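Local coordinates for protein serpin-ZX (Arabidopsis thaliana, PDB 3LE2) that inhibits the cysteine protease metacaspase-9 through cleavage of its reactive center loop and covalent binding, and limits the RD21A protease in programmed cell death, at residues A[28-33]-A[193-198]; A[100-105]-A[165-170]; A[106-111]-A[122-127]; A[367-372]-A[387-392]. All coordinates share one frame; numbering follows the deposited sequence.

Interaction 1. Residues A[28-33]-A[193-198]; sequences SQNSNV and FHLLDG
Gln29 lays its aliphatic chain over the root of Leu196, with Gln29 CG 3.9 Å from Leu196 CB, the two side chains passing at a slant. CG sits anti to the backbone N (chi1 -177°), and the extended chain beyond it brings the amide past Leu196 to Asp197. There Gln29 OE1 comes 3.2 Å from Asp197 CB, and the amide stands almost perpendicular to the carboxylate, the planes 83° apart. Leu196 also uses a branch: its CD1 lies 3.8 Å from the main-chain oxygen Gln29 O, so backbone as well as side chain is met. Next to this, the end of Asn30 comes up to the Asp197 carboxylate, crossing it at about a right angle, though its amide is probably flipped in the model. One oxygen of that carboxylate, Asp197 OD1, accepts from Asn199 N just beyond the turn.

Both partners are tight turns. Ser28 to Ser31 forms a type I turn closed by Ser31 N to Ser28 O at 3.0 Å, and Leu195 to Gly198 forms another, closed by Gly198 N to Leu195 O at 3.2 Å. Leu196 rests on Pro369 as well. This is a surface meeting of two type I turns: one follows helix 5-25, the other is the bend between the antiparallel strands 189-194 and 200-207, a hairpin that in serpins belongs to sheet C.

Interaction 2. Residues A[100-105]-A[165-170]; sequences AWIDKS and TKLIFA
Trp101 and Ile168 form the hydrogen-bonded pair of this antiparallel ladder: Trp101 N gives to Ile168 O at 3.0 Å, and Ile168 N returns to Trp101 O at 3.0 Å, the second bond nearly straight at 173°. Further along, Asp103 N donates to Lys166 O at 2.7 Å, extending the ladder to the end of strand 93-103. Ala100 with Phe169 and Ile102 with Leu167, the non-hydrogen-bonded pairs, flank Trp101 and Ile168, and there CA-H groups lean on carbonyls, as Ile102 CA does on Lys166 O at 3.2 Å.

The apolar contacts divide over two faces. On one, Ala100 CB touches the Phe169 ring at CE1, 3.4 Å away and oblique to it, while Ile102 CG1 meets Leu167 CD1 at 4.0 Å. On the other face, Trp101 packs by its CB beside Ile168 and by its six-membered ring beside Ala170.

Charge enters at the end of the pair. Lys166 and Asp103 run alongside each other in the same direction, in a long salt bridge of 3.9 Å from Lys166 NZ to Asp103 OD2. Asp103 OD2 also receives Ser105 OG at 2.9 Å, on its anti side, which should help to steady the carboxylate.

In the fold these are neighbouring strands of serpin sheet A. Strand 123-127 pairs along the other edge of 93-103, and strand 326-335 pairs with 167-176. Helix 37-49 packs on Phe169, while helix 129-147 covers the opposite face, where Trp143 meets Trp101 edge-to-face.

Interaction 3. Residues A[106-111]-A[122-127]; sequences LSFKPS and AASNQA
With CG of Phe108 anti to its carbonyl carbon (chi1 -60°), the side chain starts out from the loop toward strand 123-127, and chi2 (-72°) turns the ring so that CE2 leads against Ser124 and Asn125. Gln126 answers from the strand: its CG likewise lies beside the backbone N (chi1 -66°), and the extended chain beyond it reaches back to the main chain of Leu106.

Phe108 CE2 lies 3.5 Å from Asn125 O, with the carbonyl oxygen at the ring edge and near the ring plane. The same Phe108 CE2 is 3.8 Å from Ser124 CB, which comes in obliquely. Ser124 CB is also 3.9 Å from Phe108 CD2. At the other end of the contact, Gln126 CD is 3.4 Å from Leu106 O and Gln126 CG 3.6 Å from it. The amide of Gln126 is probably modelled the wrong way round; turned over, it may hydrogen-bond to Leu106 O.

Phe108 also packs on Ile102, Met312 and Lys113, and Ser107 OG is hydrogen-bonded to Glu314. Lys109 is the N-cap of helix 110-119, so the loop 106-109 leads from strand 93-103 into the helix of a beta-alpha-beta unit that ends in strand 123-127, parallel to the first.

A carbonyl oxygen facing the rim of a phenyl ring is consistent with weak electrostatic attraction to the slightly positive ring hydrogens. The contact is thus a light van der Waals one at the Phe108 edge, with a possible polar link at the Gln126 end.

Interaction 4. Residues A[367-372]-A[387-392]; sequences DHPFLL and QVVDPL
Phe370 takes the crowded position, CG between the backbone N and the carbonyl carbon (chi1 50°), which carries CG to the Val388 side, and chi2 (-89°) sets the plane of the ring. Val388 CB stands over one face, offset toward the rim: it is 4.0 Å from the ring centroid and 25° off the normal, a CH-pi contact, with Phe370 CZ the nearest ring atom at 3.6 Å. Val388 CG2, anti to its own carbonyl carbon, reaches ring atom CE2 of Phe370, also at 3.6 Å.

Across the sheet from this pair, Leu371 CD2 lies 4.1 Å from Gln387 CB. The Gln387 chain then runs extended to give its NE2 to Ser31 O. Pro369 adds its CB against Val389 CG1, at 4.0 Å.

Between the strands, Val388 N donates to Phe370 O at 3.1 Å, while the return bond from Phe370 N to Val388 O is weak, at 3.4 Å. Phe282 packs on Phe370 and Val388, and helix 249-258 on Leu371 and Gln387. The pairing is the open end of a beta hairpin, strands 370-376 and 382-388, in the buried sheet B of the serpin fold.

Overall arrangement
From the N terminus, the turn at 28-33 after helix 5-25 meets 193-198 in interaction 1, closing a loop of some 160 residues. Nested inside it, interaction 2 pairs strands 93-103 and 167-176 of sheet A, and within that loop interaction 3 closes the short excursion through helix 110-119 to strand 123-127. Interactions 2 and 3 meet along strand 93-103: Ala100 O is hydrogen-bonded to Asn125 N. Interaction 4 follows in series, the C-terminal hairpin of sheet B. It touches interaction 1, where both ends of the Asn32 amide bind the backbone of Val389 and Asp390. The two clusters sit far apart, interactions 3 and 4 on opposite sides of the chain's centre, their centres about 40 Å apart.

Interaction 1. Residues A[28-33]-A[193-198]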
loop_
_atom_site.group_PDB
_atom_site.type_symbol
_atom_site.label_atom_id
_atom_site.label_comp_id
_atom_site.label_asym_id
_atom_site.label_seq_id
_atom_site.Cartn_x
_atom_site.Cartn_y
_atom_site.Cartn_z
ATOM N N SER A 28 -2.706 -4.245 17.595
ATOM C CA SER A 28 -3.601 -3.878 18.685
ATOM C C SER A 28 -4.765 -3.009 18.203
ATOM O O SER A 28 -4.708 -2.390 17.136
ATOM C CB SER A 28 -2.834 -3.132 19.779
ATOM O OG SER A 28 -2.569 -1.820 19.347
ATOM N N GLN A 29 -5.804 -2.941 19.027
ATOM C CA GLN A 29 -7.024 -2.217 18.700
ATOM C C GLN A 29 -6.773 -0.827 18.125
ATOM O O GLN A 29 -7.393 -0.425 17.135
ATOM C CB GLN A 29 -7.900 -2.086 19.943
ATOM C CG GLN A 29 -9.215 -1.416 19.660
ATOM C CD GLN A 29 -10.133 -1.438 20.853
ATOM O OE1 GLN A 29 -9.750 -1.032 21.950
ATOM N NE2 GLN A 29 -11.356 -1.914 20.651
ATOM N N ASN A 30 -5.873 -0.094 18.761
ATOM C CA ASN A 30 -5.639 1.299 18.420
ATOM C C ASN A 30 -4.378 1.520 17.590
ATOM O O ASN A 30 -3.839 2.618 17.571
ATOM C CB ASN A 30 -5.598 2.153 19.694
ATOM C CG ASN A 30 -6.914 2.106 20.480
ATOM O OD1 ASN A 30 -6.921 2.194 21.712
ATOM N ND2 ASN A 30 -8.030 1.957 19.768
ATOM N N SER A 31 -3.923 0.478 16.895
ATOM C CA SER A 31 -2.727 0.574 16.051
ATOM C C SER A 31 -3.065 0.956 14.617
ATOM O O SER A 31 -3.741 0.212 13.923
ATOM C CB SER A 31 -1.956 -0.757 16.022
ATOM O OG SER A 31 -1.438 -1.101 17.296
ATOM N N ASN A 32 -2.562 2.099 14.167
ATOM C CA ASN A 32 -2.694 2.494 12.777
ATOM C C ASN A 32 -1.985 1.485 11.889
ATOM O O ASN A 32 -1.013 0.859 12.322
ATOM C CB ASN A 32 -2.093 3.883 12.571
ATOM C CG ASN A 32 -2.892 4.963 13.252
ATOM O OD1 ASN A 32 -4.109 4.845 13.400
ATOM N ND2 ASN A 32 -2.217 6.023 13.680
ATOM N N VAL A 33 -2.474 1.331 10.658
ATOM C CA VAL A 33 -1.841 0.467 9.668
ATOM C C VAL A 33 -1.674 1.212 8.335
ATOM O O VAL A 33 -2.552 1.971 7.934
ATOM C CB VAL A 33 -2.702 -0.789 9.381
ATOM C CG1 VAL A 33 -2.088 -1.606 8.237
ATOM C CG2 VAL A 33 -2.877 -1.628 10.615
ATOM N N PHE A 193 -11.546 13.084 18.503
ATOM C CA PHE A 193 -11.562 11.844 17.737
ATOM C C PHE A 193 -12.024 10.721 18.667
ATOM O O PHE A 193 -11.561 10.614 19.806
ATOM C CB PHE A 193 -10.173 11.545 17.160
ATOM C CG PHE A 193 -10.141 10.355 16.237
ATOM C CD1 PHE A 193 -10.254 10.519 14.864
ATOM C CD2 PHE A 193 -10.005 9.075 16.744
ATOM C CE1 PHE A 193 -10.232 9.430 14.028
ATOM C CE2 PHE A 193 -9.982 7.980 15.908
ATOM C CZ PHE A 193 -10.097 8.153 14.553
ATOM N N HIS A 194 -12.944 9.894 18.196
ATOM C CA HIS A 194 -13.501 8.845 19.041
ATOM C C HIS A 194 -12.782 7.529 18.789
ATOM O O HIS A 194 -12.929 6.921 17.719
ATOM C CB HIS A 194 -15.019 8.689 18.807
ATOM C CG HIS A 194 -15.806 9.921 19.131
ATOM N ND1 HIS A 194 -15.860 11.012 18.291
ATOM C CD2 HIS A 194 -16.552 10.244 20.213
ATOM C CE1 HIS A 194 -16.605 11.955 18.841
ATOM N NE2 HIS A 194 -17.039 11.513 20.006
ATOM N N LEU A 195 -12.002 7.103 19.780
ATOM C CA LEU A 195 -11.238 5.861 19.711
ATOM C C LEU A 195 -12.148 4.635 19.815
ATOM O O LEU A 195 -13.228 4.701 20.397
ATOM C CB LEU A 195 -10.205 5.832 20.831
ATOM C CG LEU A 195 -8.726 6.131 20.573
ATOM C CD1 LEU A 195 -8.490 7.236 19.572
ATOM C CD2 LEU A 195 -8.050 6.471 21.904
ATOM N N LEU A 196 -11.710 3.516 19.251
ATOM C CA LEU A 196 -12.477 2.273 19.324
ATOM C C LEU A 196 -12.628 1.750 20.767
ATOM O O LEU A 196 -13.597 1.059 21.091
ATOM C CB LEU A 196 -11.836 1.198 18.434
ATOM C CG LEU A 196 -11.896 1.414 16.916
ATOM C CD1 LEU A 196 -10.986 0.426 16.170
ATOM C CD2 LEU A 196 -13.340 1.322 16.414
ATOM N N ASP A 197 -11.667 2.065 21.628
ATOM C CA ASP A 197 -11.738 1.612 23.019
ATOM C C ASP A 197 -12.765 2.394 23.850
ATOM O O ASP A 197 -12.848 2.216 25.064
ATOM C CB ASP A 197 -10.353 1.624 23.695
ATOM C CG ASP A 197 -9.778 3.018 23.843
ATOM O OD1 ASP A 197 -10.514 4.003 23.612
ATOM O OD2 ASP A 197 -8.578 3.125 24.196
ATOM N N GLY A 198 -13.539 3.257 23.199
ATOM C CA GLY A 198 -14.580 4.001 23.890
ATOM C C GLY A 198 -14.192 5.406 24.332
ATOM O O GLY A 198 -15.061 6.244 24.569
#

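Interaction 2. Residues A[100-105]-A[165-170]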
loop_
_atom_site.group_PDB
_atom_site.type_symbol
_atom_site.label_atom_id
_atom_site.label_comp_id
_atom_site.label_asym_id
_atom_site.label_seq_id
_atom_site.Cartn_x
_atom_site.Cartn_y
_atom_site.Cartn_z
ATOM N N ALA A 100 16.515 -8.822 -2.371
ATOM C CA ALA A 100 16.537 -10.151 -1.784
ATOM C C ALA A 100 17.936 -10.493 -1.271
ATOM O O ALA A 100 18.935 -10.201 -1.914
ATOM C CB ALA A 100 16.088 -11.181 -2.811
ATOM N N TRP A 101 17.992 -11.111 -0.103
ATOM C CA TRP A 101 19.250 -11.563 0.469
ATOM C C TRP A 101 19.126 -13.032 0.817
ATOM O O TRP A 101 18.112 -13.479 1.354
ATOM C CB TRP A 101 19.588 -10.773 1.745
ATOM C CG TRP A 101 20.204 -9.401 1.515
ATOM C CD1 TRP A 101 21.525 -9.054 1.657
ATOM C CD2 TRP A 101 19.521 -8.205 1.109
ATOM N NE1 TRP A 101 21.702 -7.719 1.362
ATOM C CE2 TRP A 101 20.488 -7.176 1.029
ATOM C CE3 TRP A 101 18.183 -7.903 0.812
ATOM C CZ2 TRP A 101 20.159 -5.871 0.666
ATOM C CZ3 TRP A 101 17.862 -6.614 0.450
ATOM C CH2 TRP A 101 18.847 -5.613 0.375
ATOM N N ILE A 102 20.175 -13.782 0.545
ATOM C CA ILE A 102 20.162 -15.202 0.851
ATOM C C ILE A 102 21.398 -15.557 1.670
ATOM O O ILE A 102 22.454 -14.936 1.507
ATOM C CB ILE A 102 20.119 -16.018 -0.462
ATOM C CG1 ILE A 102 19.517 -17.394 -0.220
ATOM C CG2 ILE A 102 21.507 -16.092 -1.113
ATOM C CD1 ILE A 102 19.034 -18.036 -1.476
ATOM N N ASP A 103 21.292 -16.533 2.565
ATOM C CA ASP A 103 22.490 -16.932 3.290
ATOM C C ASP A 103 23.578 -17.350 2.311
ATOM O O ASP A 103 23.315 -18.106 1.370
ATOM C CB ASP A 103 22.246 -18.060 4.280
ATOM C CG ASP A 103 23.459 -18.301 5.153
ATOM O OD1 ASP A 103 23.918 -17.320 5.771
ATOM O OD2 ASP A 103 23.976 -19.440 5.194
ATOM N N LYS A 104 24.800 -16.869 2.549
ATOM C CA LYS A 104 25.901 -17.054 1.607
ATOM C C LYS A 104 26.297 -18.522 1.406
ATOM O O LYS A 104 27.103 -18.833 0.533
ATOM C CB LYS A 104 27.115 -16.226 2.024
ATOM C CG LYS A 104 27.944 -16.859 3.118
ATOM C CD LYS A 104 29.201 -16.037 3.393
ATOM C CE LYS A 104 30.059 -16.689 4.467
ATOM N NZ LYS A 104 31.271 -15.882 4.765
ATOM N N SER A 105 25.733 -19.419 2.210
ATOM C CA SER A 105 25.864 -20.846 1.951
ATOM C C SER A 105 25.109 -21.205 0.663
ATOM O O SER A 105 25.144 -22.343 0.192
ATOM C CB SER A 105 25.334 -21.669 3.129
ATOM O OG SER A 105 23.924 -21.570 3.254
ATOM N N THR A 165 18.333 -17.786 9.556
ATOM C CA THR A 165 17.743 -17.085 8.418
ATOM C C THR A 165 18.414 -17.500 7.118
ATOM O O THR A 165 19.635 -17.491 7.015
ATOM C CB THR A 165 17.845 -15.562 8.573
ATOM O OG1 THR A 165 17.031 -15.142 9.672
ATOM C CG2 THR A 165 17.371 -14.881 7.317
ATOM N N LYS A 166 17.609 -17.872 6.130
ATOM C CA LYS A 166 18.143 -18.362 4.862
ATOM C C LYS A 166 17.832 -17.436 3.711
ATOM O O LYS A 166 18.716 -17.129 2.915
ATOM C CB LYS A 166 17.619 -19.766 4.557
ATOM C CG LYS A 166 18.059 -20.813 5.584
ATOM C CD LYS A 166 19.589 -20.938 5.642
ATOM C CE LYS A 166 20.019 -21.927 6.716
ATOM N NZ LYS A 166 21.486 -21.841 7.016
ATOM N N LEU A 167 16.577 -16.991 3.625
ATOM C CA LEU A 167 16.135 -16.159 2.504
ATOM C C LEU A 167 15.128 -15.103 2.928
ATOM O O LEU A 167 14.061 -15.419 3.458
ATOM C CB LEU A 167 15.536 -17.024 1.385
ATOM C CG LEU A 167 14.956 -16.290 0.179
ATOM C CD1 LEU A 167 16.013 -15.539 -0.619
ATOM C CD2 LEU A 167 14.232 -17.278 -0.704
ATOM N N ILE A 168 15.470 -13.843 2.689
ATOM C CA ILE A 168 14.585 -12.737 3.033
ATOM C C ILE A 168 14.363 -11.772 1.872
ATOM O O ILE A 168 15.191 -11.657 0.960
ATOM C CB ILE A 168 15.122 -11.925 4.232
ATOM C CG1 ILE A 168 16.416 -11.201 3.843
ATOM C CG2 ILE A 168 15.300 -12.827 5.448
ATOM C CD1 ILE A 168 16.927 -10.228 4.887
ATOM N N PHE A 169 13.236 -11.077 1.917
ATOM C CA PHE A 169 12.983 -10.000 0.992
ATOM C C PHE A 169 12.768 -8.732 1.802
ATOM O O PHE A 169 12.138 -8.757 2.856
ATOM C CB PHE A 169 11.779 -10.328 0.124
ATOM C CG PHE A 169 12.031 -11.462 -0.817
ATOM C CD1 PHE A 169 12.584 -11.231 -2.071
ATOM C CD2 PHE A 169 11.757 -12.765 -0.438
ATOM C CE1 PHE A 169 12.835 -12.281 -2.932
ATOM C CE2 PHE A 169 12.006 -13.811 -1.294
ATOM C CZ PHE A 169 12.544 -13.572 -2.540
ATOM N N ALA A 170 13.324 -7.627 1.339
ATOM C CA ALA A 170 13.114 -6.377 2.031
ATOM C C ALA A 170 12.546 -5.414 1.026
ATOM O O ALA A 170 13.120 -5.216 -0.044
ATOM C CB ALA A 170 14.416 -5.843 2.632
#

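Interaction 3. Residues A[106-111]-A[122-127]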
loop_
_atom_site.group_PDB
_atom_site.type_symbol
_atom_site.label_atom_id
_atom_site.label_comp_id
_atom_site.label_asym_id
_atom_site.label_seq_id
_atom_site.Cartn_x
_atom_site.Cartn_y
_atom_site.Cartn_z
ATOM N N LEU A 106 24.423 -20.217 0.101
ATOM C CA LEU A 106 23.686 -20.407 -1.132
ATOM C C LEU A 106 24.088 -19.336 -2.128
ATOM O O LEU A 106 24.879 -18.442 -1.820
ATOM C CB LEU A 106 22.183 -20.343 -0.871
ATOM C CG LEU A 106 21.673 -21.325 0.187
ATOM C CD1 LEU A 106 20.337 -20.896 0.763
ATOM C CD2 LEU A 106 21.588 -22.711 -0.395
ATOM N N SER A 107 23.545 -19.451 -3.333
ATOM C CA SER A 107 23.790 -18.495 -4.397
ATOM C C SER A 107 22.641 -18.582 -5.394
ATOM O O SER A 107 22.130 -19.667 -5.662
ATOM C CB SER A 107 25.138 -18.771 -5.068
ATOM O OG SER A 107 25.418 -20.158 -5.091
ATOM N N PHE A 108 22.220 -17.436 -5.916
ATOM C CA PHE A 108 21.124 -17.389 -6.869
ATOM C C PHE A 108 21.637 -17.861 -8.207
ATOM O O PHE A 108 22.813 -17.684 -8.509
ATOM C CB PHE A 108 20.585 -15.960 -7.012
ATOM C CG PHE A 108 20.051 -15.379 -5.736
ATOM C CD1 PHE A 108 18.858 -15.831 -5.195
ATOM C CD2 PHE A 108 20.739 -14.373 -5.075
ATOM C CE1 PHE A 108 18.359 -15.293 -4.004
ATOM C CE2 PHE A 108 20.250 -13.829 -3.885
ATOM C CZ PHE A 108 19.058 -14.288 -3.349
ATOM N N LYS A 109 20.763 -18.472 -9.000
ATOM C CA LYS A 109 21.084 -18.750 -10.389
ATOM C C LYS A 109 21.331 -17.415 -11.044
ATOM O O LYS A 109 20.505 -16.515 -10.928
ATOM C CB LYS A 109 19.920 -19.436 -11.104
ATOM C CG LYS A 109 19.778 -20.908 -10.801
ATOM C CD LYS A 109 18.763 -21.580 -11.722
ATOM C CE LYS A 109 18.616 -23.065 -11.384
ATOM N NZ LYS A 109 17.763 -23.795 -12.365
ATOM N N PRO A 110 22.467 -17.277 -11.737
ATOM C CA PRO A 110 22.787 -16.031 -12.439
ATOM C C PRO A 110 21.581 -15.502 -13.199
ATOM O O PRO A 110 21.331 -14.295 -13.195
ATOM C CB PRO A 110 23.875 -16.460 -13.418
ATOM C CG PRO A 110 24.569 -17.570 -12.707
ATOM C CD PRO A 110 23.500 -18.307 -11.935
ATOM N N SER A 111 20.844 -16.410 -13.834
ATOM C CA SER A 111 19.672 -16.054 -14.623
ATOM C C SER A 111 18.597 -15.377 -13.773
ATOM O O SER A 111 18.044 -14.347 -14.162
ATOM C CB SER A 111 19.102 -17.299 -15.307
ATOM O OG SER A 111 19.060 -18.399 -14.415
ATOM N N ALA A 122 15.429 -4.985 -8.965
ATOM C CA ALA A 122 15.538 -5.491 -7.610
ATOM C C ALA A 122 16.930 -6.054 -7.387
ATOM O O ALA A 122 17.453 -6.779 -8.228
ATOM C CB ALA A 122 14.479 -6.569 -7.369
ATOM N N ALA A 123 17.533 -5.702 -6.260
ATOM C CA ALA A 123 18.867 -6.180 -5.926
ATOM C C ALA A 123 18.789 -7.615 -5.448
ATOM O O ALA A 123 17.762 -8.052 -4.955
ATOM C CB ALA A 123 19.476 -5.309 -4.843
ATOM N N SER A 124 19.877 -8.352 -5.584
ATOM C CA SER A 124 19.952 -9.675 -4.981
ATOM C C SER A 124 21.359 -9.846 -4.463
ATOM O O SER A 124 22.321 -9.532 -5.164
ATOM C CB SER A 124 19.601 -10.779 -5.984
ATOM O OG SER A 124 20.258 -10.589 -7.227
ATOM N N ASN A 125 21.476 -10.321 -3.228
ATOM C CA ASN A 125 22.766 -10.413 -2.570
ATOM C C ASN A 125 22.844 -11.613 -1.653
ATOM O O ASN A 125 21.823 -12.168 -1.246
ATOM C CB ASN A 125 23.024 -9.144 -1.761
ATOM C CG ASN A 125 23.312 -7.948 -2.637
ATOM O OD1 ASN A 125 24.433 -7.775 -3.110
ATOM N ND2 ASN A 125 22.305 -7.113 -2.857
ATOM N N GLN A 126 24.068 -12.014 -1.337
ATOM C CA GLN A 126 24.291 -12.998 -0.291
ATOM C C GLN A 126 24.665 -12.286 0.997
ATOM O O GLN A 126 25.170 -11.168 0.979
ATOM C CB GLN A 126 25.416 -13.943 -0.671
ATOM C CG GLN A 126 25.116 -14.819 -1.850
ATOM C CD GLN A 126 26.361 -15.481 -2.363
ATOM O OE1 GLN A 126 26.799 -16.500 -1.826
ATOM N NE2 GLN A 126 26.964 -14.891 -3.393
ATOM N N ALA A 127 24.419 -12.944 2.117
ATOM C CA ALA A 127 24.736 -12.367 3.406
ATOM C C ALA A 127 25.152 -13.479 4.348
ATOM O O ALA A 127 24.832 -14.646 4.127
ATOM C CB ALA A 127 23.537 -11.622 3.955
#

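Interaction 4. Residues A[367-372]-A[387-392]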
loop_
_atom_site.group_PDB
_atom_site.type_symbol
_atom_site.label_atom_id
_atom_site.label_comp_id
_atom_site.label_asym_id
_atom_site.label_seq_id
_atom_site.Cartn_x
_atom_site.Cartn_y
_atom_site.Cartn_z
ATOM N N ASP A 367 -14.297 11.929 12.503
ATOM C CA ASP A 367 -13.894 12.003 13.892
ATOM C C ASP A 367 -13.912 10.623 14.522
ATOM O O ASP A 367 -14.065 10.485 15.733
ATOM C CB ASP A 367 -14.827 12.940 14.651
ATOM C CG ASP A 367 -16.250 12.438 14.678
ATOM O OD1 ASP A 367 -16.554 11.443 13.985
ATOM O OD2 ASP A 367 -17.076 13.037 15.394
ATOM N N HIS A 368 -13.777 9.598 13.690
ATOM C CA HIS A 368 -13.681 8.230 14.177
ATOM C C HIS A 368 -12.974 7.394 13.114
ATOM O O HIS A 368 -12.730 7.888 12.019
ATOM C CB HIS A 368 -15.061 7.675 14.530
ATOM C CG HIS A 368 -16.071 7.826 13.439
ATOM N ND1 HIS A 368 -16.672 9.033 13.143
ATOM C CD2 HIS A 368 -16.599 6.921 12.578
ATOM C CE1 HIS A 368 -17.521 8.869 12.144
ATOM N NE2 HIS A 368 -17.497 7.596 11.783
ATOM N N PRO A 369 -12.602 6.146 13.446
ATOM C CA PRO A 369 -11.777 5.332 12.539
ATOM C C PRO A 369 -12.353 5.094 11.143
ATOM O O PRO A 369 -13.534 4.802 10.972
ATOM C CB PRO A 369 -11.628 4.012 13.295
ATOM C CG PRO A 369 -11.668 4.443 14.732
ATOM C CD PRO A 369 -12.729 5.517 14.769
ATOM N N PHE A 370 -11.476 5.215 10.154
ATOM C CA PHE A 370 -11.839 5.071 8.759
ATOM C C PHE A 370 -10.757 4.290 8.034
ATOM O O PHE A 370 -9.635 4.173 8.536
ATOM C CB PHE A 370 -12.038 6.446 8.108
ATOM C CG PHE A 370 -10.903 7.430 8.351
ATOM C CD1 PHE A 370 -10.910 8.260 9.464
ATOM C CD2 PHE A 370 -9.874 7.570 7.434
ATOM C CE1 PHE A 370 -9.881 9.189 9.689
ATOM C CE2 PHE A 370 -8.839 8.497 7.647
ATOM C CZ PHE A 370 -8.849 9.312 8.777
ATOM N N LEU A 371 -11.104 3.735 6.874
ATOM C CA LEU A 371 -10.120 3.080 6.031
ATOM C C LEU A 371 -9.527 4.080 5.074
ATOM O O LEU A 371 -10.112 5.129 4.813
ATOM C CB LEU A 371 -10.735 1.945 5.217
ATOM C CG LEU A 371 -11.048 0.662 5.972
ATOM C CD1 LEU A 371 -11.753 -0.313 5.052
ATOM C CD2 LEU A 371 -9.757 0.060 6.548
ATOM N N LEU A 372 -8.343 3.744 4.567
ATOM C CA LEU A 372 -7.609 4.573 3.623
ATOM C C LEU A 372 -7.185 3.725 2.445
ATOM O O LEU A 372 -6.751 2.584 2.620
ATOM C CB LEU A 372 -6.330 5.116 4.267
ATOM C CG LEU A 372 -6.409 6.210 5.322
ATOM C CD1 LEU A 372 -4.995 6.580 5.748
ATOM C CD2 LEU A 372 -7.150 7.407 4.766
ATOM N N GLN A 387 -5.519 1.892 7.797
ATOM C CA GLN A 387 -6.582 2.303 8.691
ATOM C C GLN A 387 -6.021 3.344 9.641
ATOM O O GLN A 387 -4.905 3.195 10.137
ATOM C CB GLN A 387 -7.126 1.115 9.473
ATOM C CG GLN A 387 -6.246 0.591 10.607
ATOM C CD GLN A 387 -7.007 -0.406 11.459
ATOM O OE1 GLN A 387 -8.102 -0.837 11.084
ATOM N NE2 GLN A 387 -6.449 -0.765 12.620
ATOM N N VAL A 388 -6.791 4.404 9.864
ATOM C CA VAL A 388 -6.465 5.422 10.855
ATOM C C VAL A 388 -7.400 5.198 12.030
ATOM O O VAL A 388 -8.606 5.451 11.935
ATOM C CB VAL A 388 -6.654 6.852 10.286
ATOM C CG1 VAL A 388 -6.292 7.901 11.318
ATOM C CG2 VAL A 388 -5.800 7.041 9.043
ATOM N N VAL A 389 -6.855 4.663 13.120
ATOM C CA VAL A 389 -7.644 4.404 14.324
ATOM C C VAL A 389 -7.253 5.355 15.440
ATOM O O VAL A 389 -7.960 5.471 16.433
ATOM C CB VAL A 389 -7.526 2.935 14.811
ATOM C CG1 VAL A 389 -8.203 1.979 13.818
ATOM C CG2 VAL A 389 -6.063 2.549 15.043
ATOM N N ASP A 390 -6.131 6.043 15.266
ATOM C CA ASP A 390 -5.663 7.024 16.240
ATOM C C ASP A 390 -4.726 8.020 15.568
ATOM O O ASP A 390 -3.555 7.722 15.364
ATOM C CB ASP A 390 -4.949 6.322 17.399
ATOM C CG ASP A 390 -4.232 7.291 18.324
ATOM O OD1 ASP A 390 -4.343 8.528 18.141
ATOM O OD2 ASP A 390 -3.543 6.807 19.238
ATOM N N PRO A 391 -5.246 9.215 15.241
ATOM C CA PRO A 391 -4.541 10.272 14.510
ATOM C C PRO A 391 -3.356 10.819 15.290
ATOM O O PRO A 391 -2.488 11.450 14.688
ATOM C CB PRO A 391 -5.575 11.390 14.412
ATOM C CG PRO A 391 -6.838 10.842 14.933
ATOM C CD PRO A 391 -6.528 9.681 15.784
ATOM N N LEU A 392 -3.326 10.601 16.603
ATOM C CA LEU A 392 -2.288 11.203 17.438
ATOM C C LEU A 392 -1.018 10.372 17.476
ATOM O O LEU A 392 0.006 10.794 18.024
ATOM C CB LEU A 392 -2.793 11.442 18.865
ATOM C CG LEU A 392 -3.656 12.691 19.054
ATOM C CD1 LEU A 392 -4.000 12.928 20.532
ATOM C CD2 LEU A 392 -2.934 13.883 18.469
#